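Local coordinates for protein tryptophanyl-tRNA synthetase (Thermus thermophilus, PDB 2EL7) that probably catalyses the ATP-dependent attachment of tryptophan to tRNA(Trp), working as a homodimeric class I aminoacyl-tRNA synthetase, at residues M128-V131 against L132-A135; I239-T242 against Y243-Y246; I273-D276 against H277-A281. All blocks are in the same frame, centred on the assembly; numbering follows the deposited sequence.

Interaction 1 of 3, residues M128-V131 against L132-A135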
loop_
_atom_site.group_PDB
_atom_site.type_symbol
_atom_site.label_atom_id
_atom_site.label_comp_id
_atom_site.label_asym_id
_atom_site.label_seq_id
_atom_site.Cartn_x
_atom_site.Cartn_y
_atom_site.Cartn_z
ATOM N N MET A 128 -7.635 0.541 -6.717
ATOM C CA MET A 128 -7.117 -0.153 -5.536
ATOM C C MET A 128 -7.803 0.150 -4.180
ATOM O O MET A 128 -7.536 -0.536 -3.188
ATOM C CB MET A 128 -5.605 0.117 -5.403
ATOM C CG MET A 128 -4.790 -0.196 -6.643
ATOM S SD MET A 128 -5.130 -1.882 -7.221
ATOM C CE MET A 128 -4.878 -2.805 -5.750
ATOM N N TYR A 129 -8.687 1.139 -4.121
ATOM C CA TYR A 129 -9.310 1.453 -2.831
ATOM C C TYR A 129 -9.994 0.283 -2.135
ATOM O O TYR A 129 -9.872 0.118 -0.918
ATOM C CB TYR A 129 -10.308 2.598 -2.972
ATOM C CG TYR A 129 -10.822 3.115 -1.647
ATOM C CD1 TYR A 129 -9.954 3.653 -0.705
ATOM C CD2 TYR A 129 -12.193 3.047 -1.325
ATOM C CE1 TYR A 129 -10.435 4.111 0.534
ATOM C CE2 TYR A 129 -12.675 3.500 -0.104
ATOM C CZ TYR A 129 -11.795 4.029 0.822
ATOM O OH TYR A 129 -12.277 4.471 2.041
ATOM N N PRO A 130 -10.729 -0.553 -2.883
ATOM C CA PRO A 130 -11.373 -1.668 -2.172
ATOM C C PRO A 130 -10.384 -2.586 -1.444
ATOM O O PRO A 130 -10.713 -3.155 -0.394
ATOM C CB PRO A 130 -12.148 -2.376 -3.275
ATOM C CG PRO A 130 -12.528 -1.203 -4.197
ATOM C CD PRO A 130 -11.226 -0.437 -4.270
ATOM N N VAL A 131 -9.175 -2.740 -1.984
ATOM C CA VAL A 131 -8.170 -3.586 -1.325
ATOM C C VAL A 131 -7.746 -2.917 -0.008
ATOM O O VAL A 131 -7.587 -3.599 1.011
ATOM C CB VAL A 131 -6.955 -3.834 -2.239
ATOM C CG1 VAL A 131 -5.919 -4.744 -1.524
ATOM C CG2 VAL A 131 -7.443 -4.509 -3.530
ATOM N N LEU A 132 -7.618 -1.582 -0.020
ATOM C CA LEU A 132 -7.287 -0.819 1.182
ATOM C C LEU A 132 -8.380 -1.047 2.231
ATOM O O LEU A 132 -8.074 -1.315 3.393
ATOM C CB LEU A 132 -7.190 0.674 0.869
ATOM C CG LEU A 132 -6.689 1.600 1.988
ATOM C CD1 LEU A 132 -5.290 1.234 2.323
ATOM C CD2 LEU A 132 -6.732 3.068 1.551
ATOM N N GLN A 133 -9.648 -0.961 1.818
ATOM C CA GLN A 133 -10.765 -1.188 2.736
ATOM C C GLN A 133 -10.721 -2.624 3.305
ATOM O O GLN A 133 -11.002 -2.852 4.488
ATOM C CB GLN A 133 -12.104 -0.978 2.032
ATOM C CG GLN A 133 -12.426 0.451 1.631
ATOM C CD GLN A 133 -13.798 0.557 0.942
ATOM O OE1 GLN A 133 -14.001 0.036 -0.173
ATOM N NE2 GLN A 133 -14.745 1.215 1.611
ATOM N N ALA A 134 -10.390 -3.595 2.459
ATOM C CA ALA A 134 -10.302 -4.979 2.928
ATOM C C ALA A 134 -9.241 -5.167 4.033
ATOM O O ALA A 134 -9.430 -5.946 4.976
ATOM C CB ALA A 134 -9.989 -5.906 1.751
ATOM N N ALA A 135 -8.117 -4.466 3.906
ATOM C CA ALA A 135 -7.041 -4.577 4.891
ATOM C C ALA A 135 -7.431 -3.868 6.172
ATOM O O ALA A 135 -7.044 -4.258 7.251
ATOM C CB ALA A 135 -5.782 -3.986 4.335
#
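One face of the Y129 ring carries the side chain of Q133, one helical turn further on. Q133 CG stands 3.9 Å from the ring centroid and 26° off its normal, a CH-pi contact displaced toward the rim. From CG the chain runs out past the rim, Q133 CD coming 3.3 Å from Y129 CE2, with the amide plane 25° from the ring plane. Q133 gets there with CG anti to the carbonyl carbon (chi1 -69°) and the chain extended beyond. L132 approaches the ring obliquely, its CD2 4.0 Å from Y129 CD1. H45 also stacks with the ring, and W95 of the second subunit packs on both Y129 and L132. In the backbone of helix 124-139, Q133 N gives a firm bond to Y129 O (2.9 Å), whereas that from L132 N to M128 O is weak at 3.3 Å, beside the kink at P130 and V131. With an alanine here in place of Y129, Q133 CG would probably lose the ring face it packs on, and a gap would be likely to open beside L132 CD2. The Y129 side chain also lies near Q9, a predicted ATP-site residue. No hydrogen bond links the Y129 and Q133 side chains, which is consistent with a contact resting on CH-pi and van der Waals attraction at CG and CD.

Interaction 2 of 3, residues I239-T242 against Y243-Y246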
loop_
_atom_site.group_PDB
_atom_site.type_symbol
_atom_site.label_atom_id
_atom_site.label_comp_id
_atom_site.label_asym_id
_atom_site.label_seq_id
_atom_site.Cartn_x
_atom_site.Cartn_y
_atom_site.Cartn_z
ATOM N N ILE A 239 -43.088 16.355 1.863
ATOM C CA ILE A 239 -41.914 16.038 2.666
ATOM C C ILE A 239 -42.124 16.691 4.029
ATOM O O ILE A 239 -41.542 16.272 5.033
ATOM C CB ILE A 239 -40.586 16.549 2.013
ATOM C CG1 ILE A 239 -40.453 18.062 2.154
ATOM C CG2 ILE A 239 -40.550 16.163 0.541
ATOM C CD1 ILE A 239 -39.099 18.588 1.683
ATOM N N LEU A 240 -42.991 17.699 4.051
ATOM C CA LEU A 240 -43.317 18.422 5.271
ATOM C C LEU A 240 -43.835 17.488 6.368
ATOM O O LEU A 240 -43.442 17.620 7.534
ATOM C CB LEU A 240 -44.362 19.495 4.979
ATOM C CG LEU A 240 -44.677 20.450 6.127
ATOM C CD1 LEU A 240 -43.537 21.438 6.303
ATOM C CD2 LEU A 240 -45.962 21.193 5.818
ATOM N N PHE A 241 -44.713 16.552 6.009
ATOM C CA PHE A 241 -45.248 15.615 6.997
ATOM C C PHE A 241 -44.361 14.402 7.174
ATOM O O PHE A 241 -44.565 13.615 8.101
ATOM C CB PHE A 241 -46.660 15.175 6.621
ATOM C CG PHE A 241 -47.729 16.064 7.182
ATOM C CD1 PHE A 241 -48.256 15.823 8.443
ATOM C CD2 PHE A 241 -48.161 17.188 6.477
ATOM C CE1 PHE A 241 -49.196 16.694 9.001
ATOM C CE2 PHE A 241 -49.102 18.067 7.024
ATOM C CZ PHE A 241 -49.617 17.820 8.286
ATOM N N THR A 242 -43.381 14.246 6.282
ATOM C CA THR A 242 -42.438 13.132 6.369
ATOM C C THR A 242 -41.464 13.496 7.487
ATOM O O THR A 242 -41.246 12.719 8.424
ATOM C CB THR A 242 -41.673 12.944 5.045
ATOM O OG1 THR A 242 -42.593 12.551 4.017
ATOM C CG2 THR A 242 -40.605 11.878 5.182
ATOM N N TYR A 243 -40.894 14.692 7.386
ATOM C CA TYR A 243 -39.980 15.187 8.398
ATOM C C TYR A 243 -40.729 15.222 9.710
ATOM O O TYR A 243 -40.224 14.756 10.727
ATOM C CB TYR A 243 -39.519 16.600 8.076
ATOM C CG TYR A 243 -38.572 16.725 6.909
ATOM C CD1 TYR A 243 -38.066 17.970 6.549
ATOM C CD2 TYR A 243 -38.163 15.609 6.173
ATOM C CE1 TYR A 243 -37.178 18.116 5.484
ATOM C CE2 TYR A 243 -37.264 15.747 5.099
ATOM C CZ TYR A 243 -36.784 17.009 4.763
ATOM O OH TYR A 243 -35.952 17.193 3.676
ATOM N N LEU A 244 -41.940 15.774 9.693
ATOM C CA LEU A 244 -42.734 15.862 10.918
ATOM C C LEU A 244 -42.794 14.508 11.621
ATOM O O LEU A 244 -42.713 14.424 12.846
ATOM C CB LEU A 244 -44.156 16.343 10.606
ATOM C CG LEU A 244 -45.093 16.549 11.806
ATOM C CD1 LEU A 244 -44.641 17.757 12.599
ATOM C CD2 LEU A 244 -46.522 16.741 11.325
ATOM N N SER A 245 -42.925 13.451 10.830
ATOM C CA SER A 245 -43.013 12.083 11.348
ATOM C C SER A 245 -41.744 11.655 12.082
ATOM O O SER A 245 -41.792 10.950 13.099
ATOM C CB SER A 245 -43.276 11.129 10.186
ATOM O OG SER A 245 -44.346 11.628 9.401
ATOM N N TYR A 246 -40.611 12.088 11.541
ATOM C CA TYR A 246 -39.307 11.779 12.106
ATOM C C TYR A 246 -39.098 12.381 13.485
ATOM O O TYR A 246 -38.458 11.763 14.330
ATOM C CB TYR A 246 -38.207 12.336 11.213
ATOM C CG TYR A 246 -38.134 11.772 9.809
ATOM C CD1 TYR A 246 -37.435 12.459 8.816
ATOM C CD2 TYR A 246 -38.711 10.541 9.481
ATOM C CE1 TYR A 246 -37.303 11.942 7.539
ATOM C CE2 TYR A 246 -38.594 10.015 8.185
ATOM C CZ TYR A 246 -37.888 10.723 7.224
ATOM O OH TYR A 246 -37.773 10.247 5.927
#
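F241 and L244 make the closest apolar contact of this turn: lying side by side and pointing the same way, they bring L244 CD2 to 3.5 Å from F241 CD1, at an oblique approach to the ring. L244 has CG anti to the backbone N (chi1 -177°), which brings one methyl, CD2, against the ring. This pair faces helix 250-261, where F241 packs on L256 and L244 on V253. Y243, like L244, is buried, and its hydroxyl is hydrogen-bonded to P188 O. By comparison I239 lies loosely alongside Y243, with I239 CD1 4.2 Å from Y243 CZ.

Tightness returns at T242 and Y246, which also run side by side. T242 O lies over one face of the Y246 ring, 3.4 Å above its plane and offset toward the rim, while T242 CG2 reaches the phenol end at 3.4 Å from Y246 OH. The same carbonyl accepts Y246 N at 3.2 Å and, weakly, S245 N. Two predicted ATP-site residues adjoin these tyrosines, M196 beside Y243 and V187 beside Y246.

The solvent side is at S245, the exposed residue of the turn. Its N donates to F241 O over 3.2 Å, with an N-H...O angle of 139°. S245 OG also points at F241 O, at a separation so short that its exact geometry is doubtful.

By contrast, Y243 N to I239 O, at 2.9 Å with an N-H...O angle of 177°, is nearly straight. The chemistry is therefore divided: apolar contact probably dominates where L244 and Y243 are buried, while toward S245 the contact depends on backbone bonds, with T242 O as the acceptor shared between two amides.

Interaction 3 of 3, residues I273-D276 against H277-A281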
loop_
_atom_site.group_PDB
_atom_site.type_symbol
_atom_site.label_atom_id
_atom_site.label_comp_id
_atom_site.label_asym_id
_atom_site.label_seq_id
_atom_site.Cartn_x
_atom_site.Cartn_y
_atom_site.Cartn_z
ATOM N N ILE A 273 -44.484 23.692 13.919
ATOM C CA ILE A 273 -44.536 22.530 14.808
ATOM C C ILE A 273 -43.338 21.657 14.433
ATOM O O ILE A 273 -42.673 21.098 15.307
ATOM C CB ILE A 273 -45.797 21.676 14.628
ATOM C CG1 ILE A 273 -47.061 22.493 14.910
ATOM C CG2 ILE A 273 -45.724 20.479 15.561
ATOM C CD1 ILE A 273 -47.422 22.599 16.379
ATOM N N LEU A 274 -43.080 21.545 13.127
ATOM C CA LEU A 274 -41.951 20.764 12.632
ATOM C C LEU A 274 -40.624 21.352 13.140
ATOM O O LEU A 274 -39.792 20.647 13.699
ATOM C CB LEU A 274 -41.939 20.753 11.104
ATOM C CG LEU A 274 -40.656 20.181 10.483
ATOM C CD1 LEU A 274 -40.445 18.720 10.938
ATOM C CD2 LEU A 274 -40.742 20.277 8.973
ATOM N N PHE A 275 -40.448 22.652 12.934
ATOM C CA PHE A 275 -39.254 23.352 13.365
ATOM C C PHE A 275 -38.997 23.154 14.860
ATOM O O PHE A 275 -37.951 22.623 15.249
ATOM C CB PHE A 275 -39.396 24.840 13.050
ATOM C CG PHE A 275 -38.218 25.668 13.467
ATOM C CD1 PHE A 275 -37.011 25.580 12.785
ATOM C CD2 PHE A 275 -38.312 26.535 14.547
ATOM C CE1 PHE A 275 -35.916 26.344 13.174
ATOM C CE2 PHE A 275 -37.217 27.311 14.948
ATOM C CZ PHE A 275 -36.016 27.210 14.255
ATOM N N ASP A 276 -39.942 23.565 15.704
ATOM C CA ASP A 276 -39.758 23.412 17.147
ATOM C C ASP A 276 -39.336 21.997 17.544
ATOM O O ASP A 276 -38.430 21.814 18.374
ATOM C CB ASP A 276 -41.039 23.783 17.920
ATOM C CG ASP A 276 -41.433 25.229 17.729
ATOM O OD1 ASP A 276 -40.506 26.067 17.621
ATOM O OD2 ASP A 276 -42.657 25.525 17.693
ATOM N N HIS A 277 -40.009 21.005 16.963
ATOM C CA HIS A 277 -39.717 19.608 17.265
ATOM C C HIS A 277 -38.363 19.209 16.700
ATOM O O HIS A 277 -37.639 18.421 17.304
ATOM C CB HIS A 277 -40.834 18.708 16.722
ATOM C CG HIS A 277 -42.025 18.630 17.628
ATOM N ND1 HIS A 277 -42.213 17.597 18.525
ATOM C CD2 HIS A 277 -43.051 19.490 17.828
ATOM C CE1 HIS A 277 -43.304 17.828 19.236
ATOM N NE2 HIS A 277 -43.829 18.969 18.834
ATOM N N LEU A 278 -38.009 19.779 15.554
ATOM C CA LEU A 278 -36.735 19.465 14.953
ATOM C C LEU A 278 -35.606 20.006 15.824
ATOM O O LEU A 278 -34.700 19.259 16.162
ATOM C CB LEU A 278 -36.654 20.037 13.540
ATOM C CG LEU A 278 -35.289 19.855 12.893
ATOM C CD1 LEU A 278 -34.925 18.377 12.903
ATOM C CD2 LEU A 278 -35.305 20.422 11.483
ATOM N N MET A 279 -35.681 21.285 16.197
ATOM C CA MET A 279 -34.667 21.939 17.038
ATOM C C MET A 279 -34.543 21.302 18.408
ATOM O O MET A 279 -33.475 21.334 19.032
ATOM C CB MET A 279 -34.980 23.426 17.248
ATOM C CG MET A 279 -34.853 24.303 16.004
ATOM S SD MET A 279 -33.391 23.881 15.016
ATOM C CE MET A 279 -32.085 24.181 16.174
ATOM N N GLU A 280 -35.633 20.734 18.893
ATOM C CA GLU A 280 -35.593 20.099 20.189
ATOM C C GLU A 280 -34.860 18.760 20.087
ATOM O O GLU A 280 -34.250 18.299 21.058
ATOM C CB GLU A 280 -37.022 19.894 20.721
ATOM C CG GLU A 280 -37.100 19.333 22.146
ATOM C CD GLU A 280 -36.149 20.044 23.100
ATOM O OE1 GLU A 280 -36.076 21.300 23.055
ATOM O OE2 GLU A 280 -35.478 19.347 23.895
ATOM N N ALA A 281 -34.910 18.140 18.911
ATOM C CA ALA A 281 -34.254 16.850 18.706
ATOM C C ALA A 281 -32.740 17.018 18.616
ATOM O O ALA A 281 -31.987 16.209 19.152
ATOM C CB ALA A 281 -34.789 16.180 17.432
#
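A Met-aromatic contact one turn apart on helix 267-294 joins F275 to M279. M279 CG lies over one ring face, 3.8 Å from the F275 centroid and 20° off the normal, which identifies a CH-pi contact. M279 SD is further out, oblique at 4.7 Å from the same centroid, so the methylene rather than the sulfur makes the closer approach. The bend at chi2 (-42°) puts SD off to the side, 4.0 Å from F275 CE1, while the terminal methyl leads away. M279 N also bonds to F275 O at 2.8 Å.

On another flank, I273 and H277 lie side by side. I273 O meets the imidazole at its edge, near the ring plane and 3.0 Å from H277 CD2, while I273 CG2 is 3.6 Å from that same carbon. I273 O also receives H277 N at 3.1 Å, so one carbonyl meets both the amide and the ring edge. H277 ND1 has a weak hydrogen bond to F247 O, at the end of helix 239-247, a tie that may limit the turning of the imidazole.

The two flanks face different neighbours: F275 meets the W214 ring and M279 packs on E210, both of helix 210-218, whereas I273 and H277 rest on L252 of helix 250-261.

In the fold
Interactions 2 and 3 belong to one helical cluster: their centres are about 11 Å apart, and L274 CD1 lies 3.5 Å from L244 N and 3.7 Å from Y243 CB, so helices 239-247 and 267-294 are packed directly together. Interaction 1 is about 38 and 41 Å from their respective centres, on the opposite side of the chain's centre, and is the buried one, reached there by the second subunit. The other two are partly buried and touch no other chain of the assembly. All three are local contacts between residues three or four apart on one helix, but a glutamine methylene lies on a tyrosine face in the first, a backbone carbonyl in the second, and a methionine on phenylalanine in the third.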